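Local coordinates for putative exonuclease (Eubacterium rectale, PDB 3L0A), which is probably a hydrolase, thought to be an exonuclease related to the PDDEXK nucleases, and binds a zinc ion, at residues Glu122-Lys127 against Met223-Ile228; Leu162-Val165 against Gly169-Ile172; Gln173-Gln178 against Glu216-Val221. All blocks are in the same frame, centred on the assembly; numbering follows the deposited sequence.

Interaction 1. Residues Glu122-Lys127 against Met223-Ile228; sequences ELFGAK and MNMPRI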
ATOM      1  N   GLU A 122      28.099 -20.803  25.370  1.00 26.36           N
ATOM      2  CA  GLU A 122      29.113 -19.736  25.434  0.50 25.97           C
ATOM      3  C   GLU A 122      29.541 -19.459  24.001  1.00 25.83           C
ATOM      4  O   GLU A 122      29.850 -20.387  23.261  1.00 25.55           O
ATOM      5  CB  GLU A 122      30.333 -20.173  26.269  0.50 25.92           C
ATOM      6  CG  GLU A 122      31.608 -19.273  26.152  0.50 25.85           C
ATOM      7  CD  GLU A 122      31.935 -18.481  27.424  0.50 25.02           C
ATOM      8  OE1 GLU A 122      32.485 -19.071  28.377  0.50 23.70           O
ATOM      9  OE2 GLU A 122      31.662 -17.264  27.458  0.50 24.53           O
ATOM     10  N   LEU A 123      29.555 -18.185  23.603  1.00 25.52           N
ATOM     11  CA  LEU A 123      29.984 -17.786  22.248  1.00 25.24           C
ATOM     12  C   LEU A 123      30.515 -16.374  22.222  1.00 25.51           C
ATOM     13  O   LEU A 123      29.844 -15.442  22.672  1.00 25.56           O
ATOM     14  CB  LEU A 123      28.824 -17.790  21.255  1.00 25.18           C
ATOM     15  CG  LEU A 123      28.607 -18.960  20.317  1.00 24.08           C
ATOM     16  CD1 LEU A 123      27.534 -18.529  19.343  1.00 20.97           C
ATOM     17  CD2 LEU A 123      29.880 -19.396  19.596  1.00 23.03           C
ATOM     18  N   PHE A 124      31.697 -16.210  21.647  1.00 25.47           N
ATOM     19  CA  PHE A 124      32.215 -14.895  21.324  1.00 25.24           C
ATOM     20  C   PHE A 124      32.167 -13.896  22.484  1.00 25.75           C
ATOM     21  O   PHE A 124      32.009 -12.685  22.237  1.00 25.98           O
ATOM     22  CB  PHE A 124      31.436 -14.277  20.150  1.00 24.79           C
ATOM     23  CG  PHE A 124      31.283 -15.164  18.954  1.00 24.03           C
ATOM     24  CD1 PHE A 124      32.324 -15.950  18.502  1.00 24.91           C
ATOM     25  CD2 PHE A 124      30.094 -15.154  18.231  1.00 23.88           C
ATOM     26  CE1 PHE A 124      32.170 -16.760  17.382  1.00 24.70           C
ATOM     27  CE2 PHE A 124      29.938 -15.930  17.120  1.00 23.78           C
ATOM     28  CZ  PHE A 124      30.977 -16.739  16.692  1.00 25.09           C
ATOM     29  N   GLY A 125      32.272 -14.364  23.729  1.00 26.03           N
ATOM     30  CA  GLY A 125      32.344 -13.445  24.882  1.00 26.43           C
ATOM     31  C   GLY A 125      31.270 -13.626  25.948  1.00 26.62           C
ATOM     32  O   GLY A 125      31.545 -13.475  27.128  1.00 27.55           O
ATOM     33  N   ALA A 126      30.056 -13.984  25.557  1.00 26.30           N
ATOM     34  CA  ALA A 126      28.956 -14.098  26.529  1.00 26.47           C
ATOM     35  C   ALA A 126      28.399 -15.516  26.624  1.00 26.16           C
ATOM     36  O   ALA A 126      28.676 -16.378  25.781  1.00 25.89           O
ATOM     37  CB  ALA A 126      27.804 -13.107  26.175  1.00 25.86           C
ATOM     38  N   LYS A 127      27.594 -15.725  27.662  1.00 25.83           N
ATOM     39  CA  LYS A 127      26.686 -16.853  27.720  1.00 25.53           C
ATOM     40  C   LYS A 127      25.517 -16.513  26.777  1.00 24.51           C
ATOM     41  O   LYS A 127      25.160 -15.338  26.654  1.00 24.55           O
ATOM     42  CB  LYS A 127      26.156 -17.034  29.149  1.00 26.09           C
ATOM     43  CG  LYS A 127      27.205 -17.132  30.235  1.00 28.00           C
ATOM     44  CD  LYS A 127      26.583 -17.370  31.625  1.00 31.23           C
ATOM     45  CE  LYS A 127      26.394 -18.865  31.924  1.00 32.33           C
ATOM     46  NZ  LYS A 127      25.982 -19.154  33.349  1.00 33.18           N
HETATM   47  N   MSE A 223      31.918 -10.799  14.239  1.00 27.43           N
HETATM   48  CA  MSE A 223      32.518  -9.466  13.965  1.00 28.37           C
HETATM   49  C   MSE A 223      31.854  -8.354  14.771  1.00 27.74           C
HETATM   50  O   MSE A 223      32.507  -7.387  15.143  1.00 27.16           O
HETATM   51  CB  MSE A 223      32.466  -9.076  12.470  1.00 29.09           C
HETATM   52  CG  MSE A 223      33.297  -9.929  11.505  1.00 31.88           C
HETATM   53 SE   MSE A 223      35.193 -10.230  11.941  0.75 39.80          SE
HETATM   54  CE  MSE A 223      35.161 -11.982  12.847  1.00 36.50           C
ATOM     55  N   ASN A 224      30.547  -8.491  15.005  1.00 28.00           N
ATOM     56  CA  ASN A 224      29.753  -7.466  15.689  1.00 27.48           C
ATOM     57  C   ASN A 224      29.712  -7.597  17.202  1.00 27.24           C
ATOM     58  O   ASN A 224      29.428  -6.612  17.877  1.00 27.74           O
ATOM     59  CB  ASN A 224      28.332  -7.484  15.176  1.00 27.87           C
ATOM     60  CG  ASN A 224      28.218  -6.921  13.787  1.00 28.23           C
ATOM     61  OD1 ASN A 224      27.770  -7.595  12.873  1.00 29.90           O
ATOM     62  ND2 ASN A 224      28.646  -5.689  13.616  1.00 25.45           N
HETATM   63  N   MSE A 225      29.984  -8.784  17.745  1.00 26.29           N
HETATM   64  CA  MSE A 225      29.772  -8.985  19.180  1.00 26.22           C
HETATM   65  C   MSE A 225      30.653  -8.101  20.081  1.00 27.28           C
HETATM   66  O   MSE A 225      30.177  -7.670  21.138  1.00 27.87           O
HETATM   67  CB  MSE A 225      29.927 -10.464  19.594  1.00 25.56           C
HETATM   68  CG  MSE A 225      28.707 -11.310  19.358  1.00 22.44           C
HETATM   69 SE   MSE A 225      27.270 -10.728  20.446  0.75 15.25          SE
HETATM   70  CE  MSE A 225      27.949 -11.255  22.148  1.00  3.81           C
ATOM     71  N   PRO A 226      31.941  -7.865  19.710  1.00 27.98           N
ATOM     72  CA  PRO A 226      32.743  -7.017  20.616  1.00 28.29           C
ATOM     73  C   PRO A 226      32.096  -5.637  20.861  1.00 28.23           C
ATOM     74  O   PRO A 226      31.949  -5.219  22.006  1.00 27.59           O
ATOM     75  CB  PRO A 226      34.111  -6.901  19.900  1.00 28.48           C
ATOM     76  CG  PRO A 226      34.189  -8.109  18.979  1.00 28.15           C
ATOM     77  CD  PRO A 226      32.750  -8.427  18.602  1.00 28.08           C
ATOM     78  N   ARG A 227      31.672  -4.966  19.799  1.00 28.46           N
ATOM     79  CA  ARG A 227      30.987  -3.684  19.960  1.00 29.06           C
ATOM     80  C   ARG A 227      29.726  -3.800  20.832  1.00 29.36           C
ATOM     81  O   ARG A 227      29.499  -2.948  21.704  1.00 29.45           O
ATOM     82  CB  ARG A 227      30.595  -3.108  18.599  1.00 29.56           C
ATOM     83  CG  ARG A 227      29.658  -1.894  18.675  1.00 29.53           C
ATOM     84  CD  ARG A 227      30.236  -0.701  19.526  1.00 28.57           C
ATOM     85  NE  ARG A 227      29.307   0.442  19.528  1.00 29.68           N
ATOM     86  CZ  ARG A 227      29.568   1.679  19.970  1.00 27.59           C
ATOM     87  NH1 ARG A 227      30.753   1.994  20.478  1.00 27.13           N
ATOM     88  NH2 ARG A 227      28.626   2.612  19.895  1.00 25.88           N
ATOM     89  N   ILE A 228      28.909  -4.832  20.569  1.00 29.18           N
ATOM     90  CA  ILE A 228      27.744  -5.163  21.401  1.00 28.74           C
ATOM     91  C   ILE A 228      28.189  -5.314  22.867  1.00 28.97           C
ATOM     92  O   ILE A 228      27.690  -4.618  23.744  1.00 28.58           O
ATOM     93  CB  ILE A 228      26.985  -6.474  20.908  1.00 28.67           C
ATOM     94  CG1 ILE A 228      26.325  -6.257  19.540  1.00 26.94           C
ATOM     95  CG2 ILE A 228      25.922  -6.966  21.939  1.00 27.23           C
ATOM     96  CD1 ILE A 228      26.103  -7.559  18.742  1.00 25.85           C
TER

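Interaction 2. Residues Leu162-Val165 against Gly169-Ile172; sequences LDFV and GYDI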
ATOM      1  N   LEU A 162      16.711 -10.153  -2.402  1.00 29.14           N
ATOM      2  CA  LEU A 162      17.087 -11.084  -1.360  1.00 27.11           C
ATOM      3  C   LEU A 162      15.866 -11.915  -0.907  1.00 25.34           C
ATOM      4  O   LEU A 162      14.747 -11.420  -0.771  1.00 23.64           O
ATOM      5  CB  LEU A 162      17.720 -10.293  -0.205  1.00 26.70           C
ATOM      6  CG  LEU A 162      18.892 -10.929   0.539  1.00 26.53           C
ATOM      7  CD1 LEU A 162      19.925 -11.604  -0.416  1.00 23.83           C
ATOM      8  CD2 LEU A 162      19.552  -9.858   1.415  1.00 22.61           C
ATOM      9  N   ASP A 163      16.089 -13.209  -0.711  1.00 23.95           N
ATOM     10  CA  ASP A 163      15.071 -14.121  -0.170  1.00 22.28           C
ATOM     11  C   ASP A 163      14.774 -13.731   1.268  1.00 21.24           C
ATOM     12  O   ASP A 163      15.588 -13.072   1.898  1.00 20.15           O
ATOM     13  CB  ASP A 163      15.638 -15.536  -0.142  1.00 22.20           C
ATOM     14  CG  ASP A 163      16.894 -15.598   0.692  1.00 20.78           C
ATOM     15  OD1 ASP A 163      17.953 -15.183   0.173  1.00 18.11           O
ATOM     16  OD2 ASP A 163      16.795 -15.973   1.861  1.00 19.72           O
ATOM     17  N   PHE A 164      13.670 -14.240   1.816  1.00 21.19           N
ATOM     18  CA  PHE A 164      13.249 -13.854   3.179  1.00 21.72           C
ATOM     19  C   PHE A 164      14.184 -14.287   4.293  1.00 21.92           C
ATOM     20  O   PHE A 164      14.313 -13.587   5.310  1.00 22.52           O
ATOM     21  CB  PHE A 164      11.797 -14.284   3.454  1.00 21.70           C
ATOM     22  CG  PHE A 164      11.638 -15.696   3.973  1.00 23.82           C
ATOM     23  CD1 PHE A 164      11.676 -15.967   5.335  1.00 23.16           C
ATOM     24  CD2 PHE A 164      11.426 -16.756   3.101  1.00 23.38           C
ATOM     25  CE1 PHE A 164      11.519 -17.276   5.794  1.00 23.79           C
ATOM     26  CE2 PHE A 164      11.271 -18.060   3.584  1.00 24.81           C
ATOM     27  CZ  PHE A 164      11.302 -18.305   4.929  1.00 22.83           C
ATOM     28  N   VAL A 165      14.841 -15.437   4.112  1.00 21.94           N
ATOM     29  CA  VAL A 165      15.760 -15.987   5.144  1.00 20.99           C
ATOM     30  C   VAL A 165      16.927 -15.073   5.379  1.00 20.97           C
ATOM     31  O   VAL A 165      17.236 -14.693   6.510  1.00 20.30           O
ATOM     32  CB  VAL A 165      16.338 -17.347   4.744  1.00 21.28           C
ATOM     33  CG1 VAL A 165      17.231 -17.902   5.866  1.00 19.34           C
ATOM     34  CG2 VAL A 165      15.221 -18.305   4.403  1.00 20.39           C
ATOM     35  N   GLY A 169      17.344 -12.166   8.523  1.00 21.55           N
ATOM     36  CA  GLY A 169      18.359 -12.689   9.435  1.00 21.92           C
ATOM     37  C   GLY A 169      17.999 -14.027  10.080  1.00 21.79           C
ATOM     38  O   GLY A 169      18.441 -14.312  11.177  1.00 22.29           O
ATOM     39  N   TYR A 170      17.183 -14.847   9.437  1.00 22.06           N
ATOM     40  CA  TYR A 170      16.941 -16.191   9.971  1.00 22.63           C
ATOM     41  C   TYR A 170      18.139 -17.081   9.723  1.00 22.39           C
ATOM     42  O   TYR A 170      18.239 -18.191  10.283  1.00 22.41           O
ATOM     43  CB  TYR A 170      15.651 -16.811   9.424  1.00 22.56           C
ATOM     44  CG  TYR A 170      14.425 -15.954   9.752  1.00 24.14           C
ATOM     45  CD1 TYR A 170      14.247 -15.388  11.024  1.00 25.30           C
ATOM     46  CD2 TYR A 170      13.439 -15.714   8.791  1.00 24.31           C
ATOM     47  CE1 TYR A 170      13.103 -14.556  11.307  1.00 24.86           C
ATOM     48  CE2 TYR A 170      12.334 -14.921   9.070  1.00 24.99           C
ATOM     49  CZ  TYR A 170      12.169 -14.356  10.331  1.00 24.37           C
ATOM     50  OH  TYR A 170      11.053 -13.617  10.569  1.00 24.19           O
ATOM     51  N   ASP A 171      19.068 -16.603   8.898  1.00 22.03           N
ATOM     52  CA  ASP A 171      20.348 -17.277   8.807  1.00 21.70           C
ATOM     53  C   ASP A 171      21.077 -17.132  10.146  1.00 21.59           C
ATOM     54  O   ASP A 171      21.670 -18.086  10.588  1.00 21.04           O
ATOM     55  CB  ASP A 171      21.182 -16.842   7.582  1.00 21.70           C
ATOM     56  CG  ASP A 171      21.362 -15.353   7.470  1.00 22.25           C
ATOM     57  OD1 ASP A 171      20.674 -14.589   8.200  1.00 20.68           O
ATOM     58  OD2 ASP A 171      22.191 -14.954   6.622  1.00 21.94           O
ATOM     59  N   ILE A 172      20.967 -15.983  10.818  1.00 21.27           N
ATOM     60  CA  ILE A 172      21.571 -15.782  12.170  1.00 21.25           C
ATOM     61  C   ILE A 172      20.946 -16.766  13.175  1.00 21.13           C
ATOM     62  O   ILE A 172      21.636 -17.526  13.846  1.00 21.20           O
ATOM     63  CB  ILE A 172      21.386 -14.340  12.729  1.00 21.74           C
ATOM     64  CG1 ILE A 172      21.792 -13.214  11.721  1.00 22.52           C
ATOM     65  CG2 ILE A 172      22.138 -14.166  14.042  1.00 20.47           C
ATOM     66  CD1 ILE A 172      23.287 -12.949  11.571  1.00 25.09           C
TER

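Interaction 3. Residues Gln173-Gln178 against Glu216-Val221; sequences QGAVYQ and EALHMV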
ATOM      1  N   GLN A 173      19.630 -16.787  13.258  1.00 20.83           N
ATOM      2  CA  GLN A 173      18.976 -17.705  14.187  1.00 20.95           C
ATOM      3  C   GLN A 173      19.422 -19.164  14.008  1.00 20.19           C
ATOM      4  O   GLN A 173      19.743 -19.855  14.981  1.00 19.97           O
ATOM      5  CB  GLN A 173      17.455 -17.615  14.043  1.00 21.33           C
ATOM      6  CG  GLN A 173      16.677 -18.465  15.062  1.00 23.24           C
ATOM      7  CD  GLN A 173      15.190 -18.336  14.857  1.00 26.68           C
ATOM      8  OE1 GLN A 173      14.744 -18.334  13.729  1.00 29.88           O
ATOM      9  NE2 GLN A 173      14.416 -18.204  15.944  1.00 29.20           N
ATOM     10  N   GLY A 174      19.416 -19.632  12.764  1.00 19.00           N
ATOM     11  CA  GLY A 174      19.815 -20.988  12.486  1.00 18.50           C
ATOM     12  C   GLY A 174      21.236 -21.299  12.932  1.00 17.33           C
ATOM     13  O   GLY A 174      21.461 -22.321  13.568  1.00 16.07           O
ATOM     14  N   ALA A 175      22.167 -20.387  12.620  1.00 16.50           N
ATOM     15  CA  ALA A 175      23.590 -20.535  12.944  1.00 16.48           C
ATOM     16  C   ALA A 175      23.860 -20.699  14.422  1.00 16.14           C
ATOM     17  O   ALA A 175      24.659 -21.585  14.808  1.00 16.62           O
ATOM     18  CB  ALA A 175      24.397 -19.398  12.404  1.00 16.05           C
ATOM     19  N   VAL A 176      23.192 -19.883  15.234  1.00 15.89           N
ATOM     20  CA  VAL A 176      23.402 -19.870  16.684  1.00 16.21           C
ATOM     21  C   VAL A 176      22.763 -21.096  17.279  1.00 17.05           C
ATOM     22  O   VAL A 176      23.418 -21.876  17.980  1.00 16.92           O
ATOM     23  CB  VAL A 176      22.796 -18.617  17.334  1.00 16.45           C
ATOM     24  CG1 VAL A 176      22.726 -18.767  18.851  1.00 16.12           C
ATOM     25  CG2 VAL A 176      23.607 -17.403  16.951  1.00 15.67           C
ATOM     26  N   TYR A 177      21.505 -21.321  16.926  1.00 17.40           N
ATOM     27  CA  TYR A 177      20.783 -22.515  17.379  1.00 17.93           C
ATOM     28  C   TYR A 177      21.622 -23.787  17.144  1.00 18.24           C
ATOM     29  O   TYR A 177      21.851 -24.536  18.074  1.00 18.45           O
ATOM     30  CB  TYR A 177      19.426 -22.633  16.667  1.00 18.25           C
ATOM     31  CG  TYR A 177      18.292 -21.753  17.213  1.00 18.78           C
ATOM     32  CD1 TYR A 177      18.531 -20.494  17.756  1.00 18.24           C
ATOM     33  CD2 TYR A 177      16.978 -22.172  17.135  1.00 19.27           C
ATOM     34  CE1 TYR A 177      17.511 -19.719  18.250  1.00 17.77           C
ATOM     35  CE2 TYR A 177      15.946 -21.396  17.633  1.00 19.73           C
ATOM     36  CZ  TYR A 177      16.223 -20.153  18.182  1.00 18.87           C
ATOM     37  OH  TYR A 177      15.192 -19.356  18.645  1.00 17.32           O
ATOM     38  N   GLN A 178      22.111 -23.975  15.912  1.00 18.18           N
ATOM     39  CA  GLN A 178      22.978 -25.099  15.531  1.00 17.45           C
ATOM     40  C   GLN A 178      24.216 -25.260  16.421  1.00 17.70           C
ATOM     41  O   GLN A 178      24.536 -26.379  16.904  1.00 18.79           O
ATOM     42  CB  GLN A 178      23.442 -24.918  14.073  1.00 17.15           C
ATOM     43  CG  GLN A 178      24.205 -26.120  13.445  1.00 17.12           C
ATOM     44  CD  GLN A 178      24.582 -25.883  11.977  1.00 16.14           C
ATOM     45  OE1 GLN A 178      25.314 -24.944  11.659  1.00 13.17           O
ATOM     46  NE2 GLN A 178      24.066 -26.739  11.077  1.00 15.12           N
ATOM     47  N   GLU A 216      28.405 -18.217   7.105  1.00 24.02           N
ATOM     48  CA  GLU A 216      28.658 -16.789   6.802  1.00 25.50           C
ATOM     49  C   GLU A 216      28.004 -15.861   7.831  1.00 25.84           C
ATOM     50  O   GLU A 216      28.538 -14.791   8.132  1.00 26.87           O
ATOM     51  CB  GLU A 216      28.254 -16.395   5.356  1.00 25.82           C
ATOM     52  CG  GLU A 216      29.327 -16.785   4.270  1.00 27.43           C
ATOM     53  N   ALA A 217      26.856 -16.271   8.373  1.00 26.23           N
ATOM     54  CA  ALA A 217      26.122 -15.455   9.355  1.00 26.09           C
ATOM     55  C   ALA A 217      26.721 -15.551  10.759  1.00 26.28           C
ATOM     56  O   ALA A 217      26.681 -14.570  11.504  1.00 25.32           O
ATOM     57  CB  ALA A 217      24.653 -15.844   9.395  1.00 25.94           C
ATOM     58  N   LEU A 218      27.243 -16.734  11.129  1.00 26.66           N
ATOM     59  CA  LEU A 218      27.873 -16.915  12.446  1.00 26.85           C
ATOM     60  C   LEU A 218      29.140 -16.088  12.483  1.00 27.65           C
ATOM     61  O   LEU A 218      29.535 -15.608  13.543  1.00 27.66           O
ATOM     62  CB  LEU A 218      28.169 -18.391  12.733  1.00 27.05           C
ATOM     63  CG  LEU A 218      28.581 -18.787  14.161  1.00 26.14           C
ATOM     64  CD1 LEU A 218      27.413 -18.617  15.131  1.00 24.83           C
ATOM     65  CD2 LEU A 218      29.122 -20.233  14.198  1.00 23.47           C
ATOM     66  N   HIS A 219      29.749 -15.915  11.309  1.00 28.89           N
ATOM     67  CA  HIS A 219      30.912 -15.041  11.135  1.00 30.19           C
ATOM     68  C   HIS A 219      30.553 -13.581  11.414  1.00 30.72           C
ATOM     69  O   HIS A 219      31.185 -12.942  12.240  1.00 30.57           O
ATOM     70  CB  HIS A 219      31.530 -15.193   9.733  1.00 30.31           C
ATOM     71  CG  HIS A 219      32.725 -14.322   9.509  1.00 32.15           C
ATOM     72  ND1 HIS A 219      33.981 -14.638   9.987  1.00 33.67           N
ATOM     73  CD2 HIS A 219      32.851 -13.126   8.882  1.00 33.57           C
ATOM     74  CE1 HIS A 219      34.828 -13.678   9.661  1.00 34.04           C
ATOM     75  NE2 HIS A 219      34.169 -12.750   8.987  1.00 33.49           N
HETATM   76  N   MSE A 220      29.531 -13.068  10.745  1.00 31.69           N
HETATM   77  CA  MSE A 220      29.043 -11.711  11.009  1.00 32.71           C
HETATM   78  C   MSE A 220      28.715 -11.457  12.486  1.00 31.13           C
HETATM   79  O   MSE A 220      28.985 -10.376  13.010  1.00 30.65           O
HETATM   80  CB  MSE A 220      27.806 -11.404  10.146  1.00 34.69           C
HETATM   81  CG  MSE A 220      28.134 -11.004   8.674  1.00 40.96           C
HETATM   82 SE   MSE A 220      29.500  -9.577   8.538  0.75 55.17          SE
HETATM   83  CE  MSE A 220      28.395  -8.068   9.200  1.00 48.67           C
ATOM     84  N   VAL A 221      28.133 -12.452  13.149  1.00 29.71           N
ATOM     85  CA  VAL A 221      27.867 -12.375  14.588  1.00 28.38           C
ATOM     86  C   VAL A 221      29.161 -12.135  15.340  1.00 27.79           C
ATOM     87  O   VAL A 221      29.241 -11.212  16.159  1.00 26.75           O
ATOM     88  CB  VAL A 221      27.191 -13.654  15.123  1.00 28.26           C
ATOM     89  CG1 VAL A 221      27.074 -13.599  16.630  1.00 26.89           C
ATOM     90  CG2 VAL A 221      25.832 -13.813  14.490  1.00 27.34           C
TER

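Interaction 1. Residues Glu122-Lys127 against Met223-Ile228
Ala-126, which meets Met-225 across the contact, gives its backbone N to Leu-123 O at 3.2 Å, and the same carbonyl oxygen also takes the indole NE1 of Trp-128. The return bond, from Leu-123 N to Ala-126 O, is 3.0 Å long. The pair closes a two-residue beta hairpin whose turn, Phe-124 and Gly-125, has positive phi at both positions, near a type I' turn. This hairpin joins the antiparallel strands 114-123 and 126-136 of the mixed sheet, and the long helix 211-232 sends Met-225 up against it. Met-225, modelled as selenomethionine, does most of the touching. Its CB lies 4.0 Å from Phe-124 O, and its CG lies 4.1 Å from Phe-124 CB, coming obliquely to the ring. Bends at the second and third torsions (chi2 -65°, chi3 -69°) then carry the end of the chain to the hairpin's second strand, where CE ends 4.4 Å from Ala-126 CB. The Phe-124 ring takes Leu-123 CD2 over the centre of one face, 4.0 Å above its plane, and packs on Leu-218, Val-221 and Glu-222, earlier in helix 211-232. No hydrogen bond links the two segments. Met-225 also rests on Tyr-24 of helix 21-28, while Glu-122 O, one residue before the bonded Leu-123, accepts a bond from Gln-183 NE2 of helix 170-185.

Interaction 2. Residues Leu162-Val165 against Gly169-Ile172
Tyr-170 meets Val-165 first: its CB sits 4.0 Å from Val-165 CG1, with the carbonyl oxygen of that valine about as near. Farther out, CD2 comes 3.9 Å from Phe-164 CE1, and CE2 is 3.9 Å from Phe-164 CD1. Each of these last two atoms lies in the plane of the other ring, so the aromatic groups meet rim to rim while the two side chains cross at about a right angle. The Tyr-170 ring also takes part in a cation-pi contact with Lys-145. Phe-164 holds its ring between its own backbone N and carbonyl carbon (chi1 87°), a placing that lets Val-165 CG2 lie over the centre of one face, 3.9 Å above the ring plane. A second subunit packs its Leu-262 on Phe-164 and its Ile-259 on Val-165. Backbone joins backbone as well: Tyr-170 N donates to Val-165 O at 2.9 Å, in the carbonyl plane but with a bent N-H...O angle of 134°. Gly-169, at positive phi, is the C-prime residue of the short helix 164-167 and holds the N-cap position of helix 170-185; with Gly-169 N turned to Arg-166 O, the geometry is that of a Schellman motif.

Interaction 3. Residues Gln173-Gln178 against Glu216-Val221
Between residues 173-178 and 216-221 the contacts are apolar, and Leu-218 supplies most of them. Its CB stands 3.9 Å from Ala-175 CB, and the lack of any longer side chain on the alanine lets the backbones come close, 5.6 Å between Ala-175 CA and Leu-218 CA. With CG anti to its backbone N (chi1 -169°), the leucine reaches along helix 170-185: CD1 lies 4.1 Å from both Ala-175 CB and Ala-175 O, and 4.4 Å from Val-176 CG2. Val-176 in turn packs on Trp-128 and Ile-130 of strand 126-136, so the leucine and the sheet both bear on one valine.

The polar bonds lie within residues 173-178 or run out of them to other parts of the chain. Gln-173 NE2 donates to Tyr-177 OH at 3.0 Å, one helical turn on, with the hydroxyl 23° out of the amide plane. In the same pairing Gln-173 CG lies 3.5 Å above the tyrosine ring, toward its rim. Gln-173 OE1 accepts a bond from Lys-145 NZ, which helps fix the rotation of the amide. The buried Gln-178 gives its NE2 to Leu-189 O and to Asp-211 OD1, the latter a polar tie to the start of helix 211-232.

Helix 170-185, lying on the mixed sheet with helix 211-232 packed against it, is consistent with the alpha-beta core of the PDDEXK family.

Along the chain, interaction 1 opens first, at the hairpin between strands 114-123 and 126-136, and closes last, on helix 211-232; the other two lie nested within its loop. Interaction 2 closes a very short loop where helix 164-167 gives way to helix 170-185. Interaction 3 follows in series, opening on that helix and closing on helix 211-232 after strands 191-197 and 204-209. Interaction 3 touches both neighbours: Leu-123 of the hairpin packs on Leu-218, while Ile-172 and Asp-171 pack on Ala-217, and Ile-172 also on Val-221. Helix 211-232 is thereby tied to the hairpin and to helix 170-185.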